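Local coordinates for protein TRAP dicarboxylate transporter-DctP subunit (Desulfovibrio salexigens, PDB 4N6D) that probably binds a small organic acid in the periplasm and delivers it to the membrane components of a TRAP transporter, at residues N151-V156 against E211-L216. Numbering follows the deposited sequence.
Sequences NIMTKV and EVLKDL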
ATOM      1  N   ASN A 151       7.756  -4.858   6.611  1.00 10.37           N
ATOM      2  CA  ASN A 151       8.988  -5.098   7.340  1.00  9.45           C
ATOM      3  C   ASN A 151       8.751  -6.202   8.376  1.00 10.53           C
ATOM      4  O   ASN A 151       7.609  -6.594   8.641  1.00 13.01           O
ATOM      5  CB  ASN A 151       9.415  -3.814   8.029  1.00 11.09           C
ATOM      6  CG  ASN A 151       9.886  -2.762   7.047  1.00 10.53           C
ATOM      7  OD1 ASN A 151      10.866  -2.970   6.336  1.00 10.42           O
ATOM      8  ND2 ASN A 151       9.219  -1.614   7.022  1.00 10.60           N
ATOM      9  N   ILE A 152       9.839  -6.707   8.950  1.00  8.99           N
ATOM     10  CA  ILE A 152       9.766  -7.851   9.846  1.00  9.60           C
ATOM     11  C   ILE A 152       9.951  -7.371  11.271  1.00 15.24           C
ATOM     12  O   ILE A 152      10.988  -6.805  11.606  1.00 15.37           O
ATOM     13  CB  ILE A 152      10.844  -8.881   9.474  1.00 12.49           C
ATOM     14  CG1 ILE A 152      10.586  -9.385   8.056  1.00 16.36           C
ATOM     15  CG2 ILE A 152      10.841 -10.063  10.455  1.00 15.18           C
ATOM     16  CD1 ILE A 152      11.652 -10.308   7.500  1.00 21.54           C
ATOM     17  N   MET A 153       8.930  -7.594  12.101  1.00 10.62           N
ATOM     18  CA  MET A 153       8.912  -7.145  13.478  1.00 10.84           C
ATOM     19  C   MET A 153       8.832  -8.382  14.366  1.00 11.92           C
ATOM     20  O   MET A 153       7.899  -9.188  14.242  1.00 12.55           O
ATOM     21  CB  MET A 153       7.699  -6.263  13.706  1.00 12.15           C
ATOM     22  CG  MET A 153       7.741  -4.951  12.921  1.00 11.36           C
ATOM     23  SD  MET A 153       6.119  -4.179  12.812  1.00 13.89           S
ATOM     24  CE  MET A 153       5.441  -5.109  11.439  1.00 15.90           C
ATOM     25  N   THR A 154       9.795  -8.533  15.266  1.00 11.92           N
ATOM     26  CA  THR A 154       9.979  -9.804  15.961  1.00 12.69           C
ATOM     27  C   THR A 154      10.339  -9.687  17.443  1.00 15.35           C
ATOM     28  O   THR A 154      10.781  -8.638  17.913  1.00 13.11           O
ATOM     29  CB  THR A 154      11.112 -10.628  15.297  1.00 14.91           C
ATOM     30  OG1 THR A 154      12.300  -9.830  15.223  1.00 16.12           O
ATOM     31  CG2 THR A 154      10.717 -11.097  13.901  1.00 14.94           C
ATOM     32  N   LYS A 155      10.129 -10.783  18.165  1.00 14.21           N
ATOM     33  CA  LYS A 155      10.444 -10.870  19.591  1.00 15.01           C
ATOM     34  C   LYS A 155      11.928 -10.925  19.842  1.00 14.93           C
ATOM     35  O   LYS A 155      12.413 -10.389  20.832  1.00 16.60           O
ATOM     36  CB  LYS A 155       9.796 -12.119  20.203  1.00 22.35           C
ATOM     37  CG  LYS A 155       8.290 -12.131  20.115  1.00 21.19           C
ATOM     38  CD  LYS A 155       7.681 -13.378  20.752  1.00 23.98           C
ATOM     39  CE  LYS A 155       8.125 -13.556  22.175  1.00 24.50           C
ATOM     40  NZ  LYS A 155       7.517 -14.811  22.728  1.00 27.04           N
ATOM     41  N   VAL A 156      12.628 -11.625  18.964  1.00 14.62           N
ATOM     42  CA  VAL A 156      14.069 -11.803  19.040  1.00 16.43           C
ATOM     43  C   VAL A 156      14.681 -11.188  17.771  1.00 16.80           C
ATOM     44  O   VAL A 156      14.083 -11.230  16.695  1.00 17.11           O
ATOM     45  CB  VAL A 156      14.420 -13.308  19.155  1.00 22.68           C
ATOM     46  CG1 VAL A 156      15.908 -13.569  18.938  1.00 31.13           C
ATOM     47  CG2 VAL A 156      13.969 -13.856  20.490  1.00 21.63           C
ATOM     48  N   GLU A 211       3.512   0.809  11.218  1.00 10.22           N
ATOM     49  CA  GLU A 211       2.533   1.533  12.027  1.00 12.68           C
ATOM     50  C   GLU A 211       1.871   0.635  13.080  1.00 13.43           C
ATOM     51  O   GLU A 211       1.337   1.133  14.071  1.00 13.67           O
ATOM     52  CB  GLU A 211       1.465   2.251  11.184  1.00 15.83           C
ATOM     53  CG  GLU A 211       0.298   1.427  10.822  1.00 24.75           C
ATOM     54  CD  GLU A 211       0.556   0.646   9.602  1.00 36.46           C
ATOM     55  OE1 GLU A 211       1.729   0.672   9.150  1.00 32.25           O
ATOM     56  OE2 GLU A 211      -0.410   0.040   9.089  1.00 42.90           O
ATOM     57  N   VAL A 212       1.887  -0.678  12.869  1.00 15.82           N
ATOM     58  CA  VAL A 212       1.206  -1.581  13.802  1.00 12.21           C
ATOM     59  C   VAL A 212       1.916  -1.617  15.163  1.00 12.23           C
ATOM     60  O   VAL A 212       1.350  -2.047  16.165  1.00 13.05           O
ATOM     61  CB  VAL A 212       1.084  -3.020  13.236  1.00 17.55           C
ATOM     62  CG1 VAL A 212       0.299  -3.021  11.930  1.00 24.04           C
ATOM     63  CG2 VAL A 212       2.448  -3.638  13.030  1.00 15.11           C
ATOM     64  N   LEU A 213       3.166  -1.176  15.189  1.00 11.65           N
ATOM     65  CA  LEU A 213       3.930  -1.174  16.432  1.00 11.97           C
ATOM     66  C   LEU A 213       3.259  -0.328  17.506  1.00 12.58           C
ATOM     67  O   LEU A 213       3.242  -0.708  18.686  1.00 13.76           O
ATOM     68  CB  LEU A 213       5.371  -0.704  16.171  1.00 11.26           C
ATOM     69  CG  LEU A 213       6.200  -1.782  15.457  1.00 10.92           C
ATOM     70  CD1 LEU A 213       7.491  -1.201  14.911  1.00 11.38           C
ATOM     71  CD2 LEU A 213       6.472  -3.004  16.385  1.00 11.56           C
ATOM     72  N   LYS A 214       2.699   0.808  17.090  1.00 14.63           N
ATOM     73  CA  LYS A 214       1.905   1.666  17.957  1.00 13.27           C
ATOM     74  C   LYS A 214       0.410   1.380  17.825  1.00 14.65           C
ATOM     75  O   LYS A 214      -0.269   1.204  18.820  1.00 15.90           O
ATOM     76  CB  LYS A 214       2.131   3.144  17.641  1.00 15.50           C
ATOM     77  CG  LYS A 214       1.311   4.072  18.519  1.00 15.16           C
ATOM     78  CD  LYS A 214       1.566   5.542  18.220  1.00 16.46           C
ATOM     79  CE  LYS A 214       0.687   6.429  19.108  1.00 26.15           C
ATOM     80  NZ  LYS A 214       0.887   7.868  18.788  1.00 35.66           N
ATOM     81  N   ASP A 215      -0.102   1.343  16.588  1.00 14.98           N
ATOM     82  CA  ASP A 215      -1.549   1.322  16.375  1.00 14.44           C
ATOM     83  C   ASP A 215      -2.208   0.088  17.001  1.00 16.29           C
ATOM     84  O   ASP A 215      -3.350   0.141  17.470  1.00 16.68           O
ATOM     85  CB  ASP A 215      -1.882   1.335  14.877  1.00 14.51           C
ATOM     86  CG  ASP A 215      -1.531   2.656  14.186  1.00 18.68           C
ATOM     87  OD1 ASP A 215      -1.061   3.616  14.843  1.00 22.67           O
ATOM     88  OD2 ASP A 215      -1.746   2.712  12.961  1.00 19.94           O
ATOM     89  N   LEU A 216      -1.491  -1.027  16.964  1.00 12.13           N
ATOM     90  CA  LEU A 216      -1.931  -2.272  17.579  1.00 15.26           C
ATOM     91  C   LEU A 216      -1.006  -2.721  18.731  1.00 13.19           C
ATOM     92  O   LEU A 216      -1.063  -3.858  19.205  1.00 17.06           O
ATOM     93  CB  LEU A 216      -2.026  -3.348  16.507  1.00 18.06           C
ATOM     94  CG  LEU A 216      -3.121  -3.110  15.464  1.00 23.19           C
ATOM     95  CD1 LEU A 216      -3.068  -4.170  14.357  1.00 20.45           C
ATOM     96  CD2 LEU A 216      -4.494  -3.095  16.112  1.00 26.87           C
TER
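From strand 151-154, an inner strand of a four-stranded mixed sheet of this TRAP solute-binding protein, M153 reaches across to V212 and L213 on the short helix 212-215, an apolar contact in which one methionine meets two helix residues. The side chain of M153 leaves the strand toward the helix, and its sulfur does most of the touching. SD lies 3.6 Å from CG of L213, with the two methyls of that leucine, CD1 and CD2, at 3.9 and 3.8 Å from the same sulfur, which therefore rests against the branched end of L213 rather than on one methyl. The thioether chain runs nearly extended through chi2 and then turns at chi3 (-82°). This bend carries CE off the line of the chain to V212, where CG2 meets CE and SD alike, each at 3.7 Å. No hydrogen bond joins the segments, and the three residues are buried. T154 OG1 donates to the carbonyl O of V156 (2.7 Å) from above the carbonyl plane, just past the end of the strand. M153 also touches L206 and S208 of strand 205-208 and E225 of strand 224-226. Helix 249-285 packs on the short helix too: S277 touches L213, and H273 NE2 is hydrogen-bonded to OD2 of D215. Here a one-turn helix, following edge strand 205-208, folds back on the neighbouring inner strand within the alpha/beta fold of the periplasmic binding protein clan.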